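Local structure of enoyl-CoA hydratase (Thermus thermophilus, 1WZ8) at residues L86-V97 against F232-F243. The protein probably catalyses the reversible addition of water to the double bond of enoyl-CoA thioesters, as a hexameric member of the crotonase family. Sequence-based numbering, arbitrary orientation.
Sequences LLRVFWEARDLV and FELSLALEFLGF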
ATOM      1  N   LEU A  86     -29.794   8.043   3.231  1.00 14.85           N
ATOM      2  CA  LEU A  86     -28.433   8.103   3.735  1.00 13.73           C
ATOM      3  C   LEU A  86     -27.460   7.353   2.826  1.00 13.31           C
ATOM      4  O   LEU A  86     -26.413   7.885   2.453  1.00 13.57           O
ATOM      5  CB  LEU A  86     -28.363   7.523   5.150  1.00 13.42           C
ATOM      6  CG  LEU A  86     -27.007   7.666   5.849  1.00 13.48           C
ATOM      7  CD1 LEU A  86     -26.706   9.145   6.061  1.00 14.01           C
ATOM      8  CD2 LEU A  86     -27.020   6.930   7.179  1.00 16.59           C
ATOM      9  N   LEU A  87     -27.799   6.122   2.460  1.00 12.15           N
ATOM     10  CA  LEU A  87     -26.901   5.344   1.613  1.00 12.70           C
ATOM     11  C   LEU A  87     -26.849   5.813   0.165  1.00 12.15           C
ATOM     12  O   LEU A  87     -25.835   5.630  -0.507  1.00 12.38           O
ATOM     13  CB  LEU A  87     -27.254   3.856   1.687  1.00 14.83           C
ATOM     14  CG  LEU A  87     -26.623   3.104   2.872  1.00 13.64           C
ATOM     15  CD1 LEU A  87     -25.111   3.093   2.703  1.00 14.43           C
ATOM     16  CD2 LEU A  87     -27.006   3.759   4.201  1.00 13.78           C
ATOM     17  N   ARG A  88     -27.934   6.409  -0.325  1.00 13.50           N
ATOM     18  CA  ARG A  88     -27.870   6.876  -1.685  1.00 14.87           C
ATOM     19  C   ARG A  88     -26.930   8.058  -1.751  1.00 14.37           C
ATOM     20  O   ARG A  88     -26.119   8.191  -2.658  1.00 13.92           O
ATOM     21  CB  ARG A  88     -29.277   7.300  -2.109  1.00 14.67           C
ATOM     22  CG  ARG A  88     -29.278   8.085  -3.421  1.00 19.69           C
ATOM     23  CD  ARG A  88     -30.502   8.999  -3.543  1.00 24.50           C
ATOM     24  NE  ARG A  88     -30.202  10.336  -3.019  1.00 26.63           N
ATOM     25  CZ  ARG A  88     -31.111  10.897  -2.202  1.00 28.73           C
ATOM     26  NH1 ARG A  88     -32.218  10.246  -1.891  1.00 28.64           N
ATOM     27  NH2 ARG A  88     -30.889  12.119  -1.708  1.00 28.13           N
ATOM     28  N   VAL A  89     -26.978   8.924  -0.745  1.00 12.89           N
ATOM     29  CA  VAL A  89     -26.067  10.062  -0.669  1.00 13.78           C
ATOM     30  C   VAL A  89     -24.636   9.591  -0.402  1.00 13.36           C
ATOM     31  O   VAL A  89     -23.678  10.242  -0.821  1.00 11.66           O
ATOM     32  CB  VAL A  89     -26.520  11.058   0.427  1.00 15.14           C
ATOM     33  CG1 VAL A  89     -25.509  12.195   0.569  1.00 14.62           C
ATOM     34  CG2 VAL A  89     -27.877  11.629   0.061  1.00 14.39           C
ATOM     35  N   PHE A  90     -24.492   8.456   0.281  1.00 11.52           N
ATOM     36  CA  PHE A  90     -23.163   7.914   0.558  1.00 12.41           C
ATOM     37  C   PHE A  90     -22.417   7.735  -0.760  1.00 11.80           C
ATOM     38  O   PHE A  90     -21.296   8.220  -0.928  1.00 13.47           O
ATOM     39  CB  PHE A  90     -23.267   6.559   1.263  1.00 11.61           C
ATOM     40  CG  PHE A  90     -21.939   5.882   1.469  1.00 14.38           C
ATOM     41  CD1 PHE A  90     -21.122   6.228   2.541  1.00 12.68           C
ATOM     42  CD2 PHE A  90     -21.498   4.914   0.576  1.00 14.71           C
ATOM     43  CE1 PHE A  90     -19.878   5.617   2.719  1.00 14.73           C
ATOM     44  CE2 PHE A  90     -20.262   4.299   0.740  1.00 16.40           C
ATOM     45  CZ  PHE A  90     -19.449   4.653   1.816  1.00 14.28           C
ATOM     46  N   TRP A  91     -23.042   7.038  -1.702  1.00  9.70           N
ATOM     47  CA  TRP A  91     -22.415   6.814  -2.993  1.00 12.55           C
ATOM     48  C   TRP A  91     -22.278   8.091  -3.819  1.00 11.63           C
ATOM     49  O   TRP A  91     -21.350   8.218  -4.617  1.00 14.41           O
ATOM     50  CB  TRP A  91     -23.173   5.726  -3.752  1.00 13.33           C
ATOM     51  CG  TRP A  91     -23.057   4.411  -3.045  1.00 15.54           C
ATOM     52  CD1 TRP A  91     -24.040   3.754  -2.353  1.00 15.31           C
ATOM     53  CD2 TRP A  91     -21.867   3.630  -2.889  1.00 13.62           C
ATOM     54  NE1 TRP A  91     -23.531   2.614  -1.776  1.00 15.90           N
ATOM     55  CE2 TRP A  91     -22.200   2.513  -2.088  1.00 14.89           C
ATOM     56  CE3 TRP A  91     -20.548   3.766  -3.346  1.00 17.40           C
ATOM     57  CZ2 TRP A  91     -21.263   1.536  -1.739  1.00 17.30           C
ATOM     58  CZ3 TRP A  91     -19.614   2.793  -2.996  1.00 17.91           C
ATOM     59  CH2 TRP A  91     -19.981   1.693  -2.199  1.00 16.17           C
ATOM     60  N   GLU A  92     -23.186   9.042  -3.620  1.00 11.83           N
ATOM     61  CA  GLU A  92     -23.106  10.318  -4.333  1.00 12.12           C
ATOM     62  C   GLU A  92     -21.881  11.095  -3.852  1.00 11.34           C
ATOM     63  O   GLU A  92     -21.134  11.670  -4.654  1.00 12.30           O
ATOM     64  CB  GLU A  92     -24.359  11.156  -4.073  1.00 11.93           C
ATOM     65  CG  GLU A  92     -25.584  10.702  -4.840  1.00 12.43           C
ATOM     66  CD  GLU A  92     -26.824  11.482  -4.451  1.00 15.06           C
ATOM     67  OE1 GLU A  92     -26.679  12.600  -3.916  1.00 16.75           O
ATOM     68  OE2 GLU A  92     -27.942  10.982  -4.694  1.00 13.48           O
ATOM     69  N   ALA A  93     -21.683  11.112  -2.536  1.00 10.64           N
ATOM     70  CA  ALA A  93     -20.554  11.822  -1.932  1.00  9.61           C
ATOM     71  C   ALA A  93     -19.254  11.218  -2.442  1.00 11.20           C
ATOM     72  O   ALA A  93     -18.299  11.925  -2.755  1.00 10.55           O
ATOM     73  CB  ALA A  93     -20.621  11.707  -0.412  1.00  7.54           C
ATOM     74  N   ARG A  94     -19.223   9.893  -2.529  1.00 11.84           N
ATOM     75  CA  ARG A  94     -18.030   9.213  -3.017  1.00 13.51           C
ATOM     76  C   ARG A  94     -17.747   9.627  -4.458  1.00 14.39           C
ATOM     77  O   ARG A  94     -16.599   9.878  -4.826  1.00 13.48           O
ATOM     78  CB  ARG A  94     -18.220   7.692  -2.927  1.00 14.39           C
ATOM     79  CG  ARG A  94     -17.119   6.861  -3.589  1.00 20.18           C
ATOM     80  CD  ARG A  94     -17.362   5.371  -3.333  1.00 21.98           C
ATOM     81  NE  ARG A  94     -16.404   4.500  -4.011  1.00 22.78           N
ATOM     82  CZ  ARG A  94     -16.429   4.215  -5.308  1.00 22.41           C
ATOM     83  NH1 ARG A  94     -17.369   4.733  -6.088  1.00 26.06           N
ATOM     84  NH2 ARG A  94     -15.521   3.399  -5.824  1.00 28.30           N
ATOM     85  N   ASP A  95     -18.798   9.712  -5.270  1.00 12.53           N
ATOM     86  CA  ASP A  95     -18.643  10.085  -6.674  1.00 13.71           C
ATOM     87  C   ASP A  95     -18.367  11.568  -6.902  1.00 11.42           C
ATOM     88  O   ASP A  95     -17.798  11.945  -7.923  1.00 10.34           O
ATOM     89  CB  ASP A  95     -19.877   9.665  -7.484  1.00 15.22           C
ATOM     90  CG  ASP A  95     -19.956   8.159  -7.688  1.00 20.75           C
ATOM     91  OD1 ASP A  95     -18.898   7.530  -7.869  1.00 26.11           O
ATOM     92  OD2 ASP A  95     -21.070   7.607  -7.679  1.00 23.73           O
ATOM     93  N   LEU A  96     -18.768  12.410  -5.956  1.00 10.44           N
ATOM     94  CA  LEU A  96     -18.539  13.841  -6.089  1.00 12.06           C
ATOM     95  C   LEU A  96     -17.036  14.097  -6.129  1.00 11.92           C
ATOM     96  O   LEU A  96     -16.582  15.065  -6.731  1.00 13.18           O
ATOM     97  CB  LEU A  96     -19.159  14.598  -4.910  1.00 12.63           C
ATOM     98  CG  LEU A  96     -19.116  16.130  -4.991  1.00 14.28           C
ATOM     99  CD1 LEU A  96     -19.916  16.615  -6.196  1.00 15.44           C
ATOM    100  CD2 LEU A  96     -19.691  16.722  -3.715  1.00 15.79           C
ATOM    101  N   VAL A  97     -16.274  13.216  -5.489  1.00 12.42           N
ATOM    102  CA  VAL A  97     -14.820  13.334  -5.451  1.00 12.63           C
ATOM    103  C   VAL A  97     -14.148  12.481  -6.533  1.00 12.51           C
ATOM    104  O   VAL A  97     -13.266  12.954  -7.255  1.00 11.98           O
ATOM    105  CB  VAL A  97     -14.275  12.928  -4.055  1.00 13.38           C
ATOM    106  CG1 VAL A  97     -12.751  12.907  -4.061  1.00 14.29           C
ATOM    107  CG2 VAL A  97     -14.779  13.908  -3.007  1.00 11.23           C
ATOM    108  N   PHE A 232     -10.314   6.933   2.537  1.00  9.41           N
ATOM    109  CA  PHE A 232     -11.358   7.916   2.268  1.00  9.58           C
ATOM    110  C   PHE A 232     -12.748   7.356   2.553  1.00  8.38           C
ATOM    111  O   PHE A 232     -13.521   7.944   3.304  1.00 10.46           O
ATOM    112  CB  PHE A 232     -11.267   8.382   0.811  1.00 10.66           C
ATOM    113  CG  PHE A 232     -12.464   9.164   0.341  1.00 11.05           C
ATOM    114  CD1 PHE A 232     -12.976  10.209   1.102  1.00 11.96           C
ATOM    115  CD2 PHE A 232     -13.072   8.858  -0.872  1.00 11.81           C
ATOM    116  CE1 PHE A 232     -14.078  10.943   0.659  1.00 12.78           C
ATOM    117  CE2 PHE A 232     -14.176   9.587  -1.324  1.00 15.66           C
ATOM    118  CZ  PHE A 232     -14.678  10.632  -0.552  1.00 15.13           C
ATOM    119  N   GLU A 233     -13.059   6.213   1.961  1.00  8.64           N
ATOM    120  CA  GLU A 233     -14.373   5.616   2.161  1.00  8.37           C
ATOM    121  C   GLU A 233     -14.665   5.275   3.615  1.00  8.56           C
ATOM    122  O   GLU A 233     -15.815   5.350   4.055  1.00 10.55           O
ATOM    123  CB  GLU A 233     -14.523   4.397   1.255  1.00 10.17           C
ATOM    124  CG  GLU A 233     -14.687   4.809  -0.204  1.00 13.27           C
ATOM    125  CD  GLU A 233     -14.661   3.641  -1.156  1.00 14.83           C
ATOM    126  OE1 GLU A 233     -14.956   2.513  -0.717  1.00 15.66           O
ATOM    127  OE2 GLU A 233     -14.356   3.861  -2.348  1.00 18.20           O
ATOM    128  N   LEU A 234     -13.636   4.898   4.366  1.00  8.79           N
ATOM    129  CA  LEU A 234     -13.828   4.598   5.777  1.00  9.49           C
ATOM    130  C   LEU A 234     -14.222   5.898   6.485  1.00  9.94           C
ATOM    131  O   LEU A 234     -15.120   5.908   7.327  1.00  9.50           O
ATOM    132  CB  LEU A 234     -12.542   4.045   6.402  1.00 10.61           C
ATOM    133  CG  LEU A 234     -12.527   4.034   7.937  1.00  9.72           C
ATOM    134  CD1 LEU A 234     -13.626   3.110   8.476  1.00  9.97           C
ATOM    135  CD2 LEU A 234     -11.166   3.587   8.428  1.00 12.35           C
ATOM    136  N   SER A 235     -13.567   7.001   6.143  1.00  9.04           N
ATOM    137  CA  SER A 235     -13.906   8.267   6.800  1.00  9.56           C
ATOM    138  C   SER A 235     -15.328   8.682   6.441  1.00  8.13           C
ATOM    139  O   SER A 235     -16.047   9.245   7.272  1.00 10.84           O
ATOM    140  CB  SER A 235     -12.922   9.383   6.411  1.00  5.69           C
ATOM    141  OG  SER A 235     -13.133   9.819   5.082  1.00  6.28           O
ATOM    142  N   LEU A 236     -15.733   8.402   5.205  1.00  8.27           N
ATOM    143  CA  LEU A 236     -17.082   8.742   4.744  1.00  9.22           C
ATOM    144  C   LEU A 236     -18.099   7.883   5.499  1.00  9.35           C
ATOM    145  O   LEU A 236     -19.135   8.377   5.957  1.00  9.22           O
ATOM    146  CB  LEU A 236     -17.202   8.492   3.236  1.00 10.92           C
ATOM    147  CG  LEU A 236     -18.497   8.889   2.516  1.00  9.71           C
ATOM    148  CD1 LEU A 236     -18.727  10.387   2.642  1.00 11.02           C
ATOM    149  CD2 LEU A 236     -18.404   8.483   1.047  1.00 11.02           C
ATOM    150  N   ALA A 237     -17.793   6.598   5.644  1.00  9.41           N
ATOM    151  CA  ALA A 237     -18.688   5.686   6.356  1.00 10.15           C
ATOM    152  C   ALA A 237     -18.819   6.085   7.822  1.00 10.25           C
ATOM    153  O   ALA A 237     -19.919   6.054   8.384  1.00 10.12           O
ATOM    154  CB  ALA A 237     -18.173   4.241   6.243  1.00 12.26           C
ATOM    155  N   LEU A 238     -17.704   6.453   8.451  1.00  9.70           N
ATOM    156  CA  LEU A 238     -17.747   6.864   9.853  1.00  9.56           C
ATOM    157  C   LEU A 238     -18.583   8.130   9.989  1.00 11.02           C
ATOM    158  O   LEU A 238     -19.327   8.286  10.954  1.00 10.96           O
ATOM    159  CB  LEU A 238     -16.335   7.109  10.404  1.00  9.43           C
ATOM    160  CG  LEU A 238     -15.509   5.840  10.644  1.00  9.35           C
ATOM    161  CD1 LEU A 238     -14.092   6.217  11.040  1.00  7.48           C
ATOM    162  CD2 LEU A 238     -16.169   4.988  11.729  1.00 11.52           C
ATOM    163  N   GLU A 239     -18.464   9.033   9.021  1.00 10.83           N
ATOM    164  CA  GLU A 239     -19.247  10.264   9.053  1.00 11.26           C
ATOM    165  C   GLU A 239     -20.731   9.932   8.998  1.00 11.62           C
ATOM    166  O   GLU A 239     -21.529  10.461   9.774  1.00 11.39           O
ATOM    167  CB  GLU A 239     -18.917  11.160   7.858  1.00 12.01           C
ATOM    168  CG  GLU A 239     -19.718  12.456   7.859  1.00 12.83           C
ATOM    169  CD  GLU A 239     -19.672  13.197   6.538  1.00 15.54           C
ATOM    170  OE1 GLU A 239     -18.665  13.079   5.814  1.00 13.01           O
ATOM    171  OE2 GLU A 239     -20.644  13.919   6.231  1.00 15.20           O
ATOM    172  N   PHE A 240     -21.105   9.054   8.076  1.00  9.41           N
ATOM    173  CA  PHE A 240     -22.509   8.689   7.934  1.00 10.74           C
ATOM    174  C   PHE A 240     -23.033   7.907   9.137  1.00 12.39           C
ATOM    175  O   PHE A 240     -24.231   7.947   9.438  1.00 12.18           O
ATOM    176  CB  PHE A 240     -22.723   7.939   6.615  1.00 10.45           C
ATOM    177  CG  PHE A 240     -22.780   8.850   5.408  1.00 11.13           C
ATOM    178  CD1 PHE A 240     -21.855   9.882   5.253  1.00 11.67           C
ATOM    179  CD2 PHE A 240     -23.776   8.698   4.449  1.00 12.72           C
ATOM    180  CE1 PHE A 240     -21.926  10.754   4.163  1.00 12.54           C
ATOM    181  CE2 PHE A 240     -23.857   9.566   3.353  1.00 12.54           C
ATOM    182  CZ  PHE A 240     -22.929  10.596   3.210  1.00 13.41           C
ATOM    183  N   LEU A 241     -22.153   7.203   9.840  1.00 11.56           N
ATOM    184  CA  LEU A 241     -22.602   6.486  11.025  1.00 13.76           C
ATOM    185  C   LEU A 241     -22.977   7.535  12.070  1.00 14.67           C
ATOM    186  O   LEU A 241     -23.818   7.298  12.936  1.00 14.73           O
ATOM    187  CB  LEU A 241     -21.498   5.580  11.565  1.00 14.02           C
ATOM    188  CG  LEU A 241     -21.437   4.194  10.923  1.00 15.26           C
ATOM    189  CD1 LEU A 241     -20.125   3.506  11.289  1.00 16.19           C
ATOM    190  CD2 LEU A 241     -22.639   3.372  11.397  1.00 17.42           C
ATOM    191  N   GLY A 242     -22.354   8.705  11.968  1.00 14.99           N
ATOM    192  CA  GLY A 242     -22.629   9.773  12.912  1.00 14.30           C
ATOM    193  C   GLY A 242     -23.966  10.466  12.702  1.00 16.62           C
ATOM    194  O   GLY A 242     -24.410  11.234  13.560  1.00 15.83           O
ATOM    195  N   PHE A 243     -24.618  10.204  11.574  1.00 16.20           N
ATOM    196  CA  PHE A 243     -25.903  10.839  11.300  1.00 18.14           C
ATOM    197  C   PHE A 243     -27.023  10.393  12.232  1.00 19.44           C
ATOM    198  O   PHE A 243     -28.058  11.053  12.327  1.00 20.63           O
ATOM    199  CB  PHE A 243     -26.304  10.628   9.836  1.00 17.24           C
ATOM    200  CG  PHE A 243     -25.838  11.731   8.926  1.00 16.90           C
ATOM    201  CD1 PHE A 243     -24.479  11.993   8.768  1.00 16.94           C
ATOM    202  CD2 PHE A 243     -26.759  12.543   8.268  1.00 18.35           C
ATOM    203  CE1 PHE A 243     -24.042  13.048   7.976  1.00 16.39           C
ATOM    204  CE2 PHE A 243     -26.332  13.605   7.471  1.00 18.41           C
ATOM    205  CZ  PHE A 243     -24.970  13.858   7.326  1.00 18.31           C
TER
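Phe90 points its ring edge at the face of Phe240, a T-shaped pair with planes 83° apart and centroids 5.6 Å from each other. The Phe90 ring, its CG turned anti to the backbone N, reaches across to helix 232-241 and fits as a knob among Glu233, Leu236, Ala237 and Phe240. Leu236 lays its CD2 methyl over one face of that ring in a CH-pi contact, 4.0 Å from the centroid, while its CD1 meets Ala93 CB. One turn earlier Leu86 CD1 packs 3.4 Å from Phe240 CD2 and also touches Phe243; at the C-terminal end of 86-97, Val97 CG2 meets Phe232 CZ.

The polar link is one salt bridge: from the extended Arg94 chain NE donates to Glu233 OE2 at 2.7 Å, although the position of OE2 is somewhat uncertain. OE2 lies at the guanidinium edge, near its plane, and the carboxylate is turned 66° from it. Glu233 OE1 accepts from His219 and His223 of a neighbouring subunit. With an alanine here in place of the glutamate, Arg94 NE is likely to lose its carboxylate and those histidines their shared acceptor. The roughly antiparallel helices (axes at 146°) are thus held mainly by apolar packing, plus a carboxylate that also bonds a neighbouring subunit.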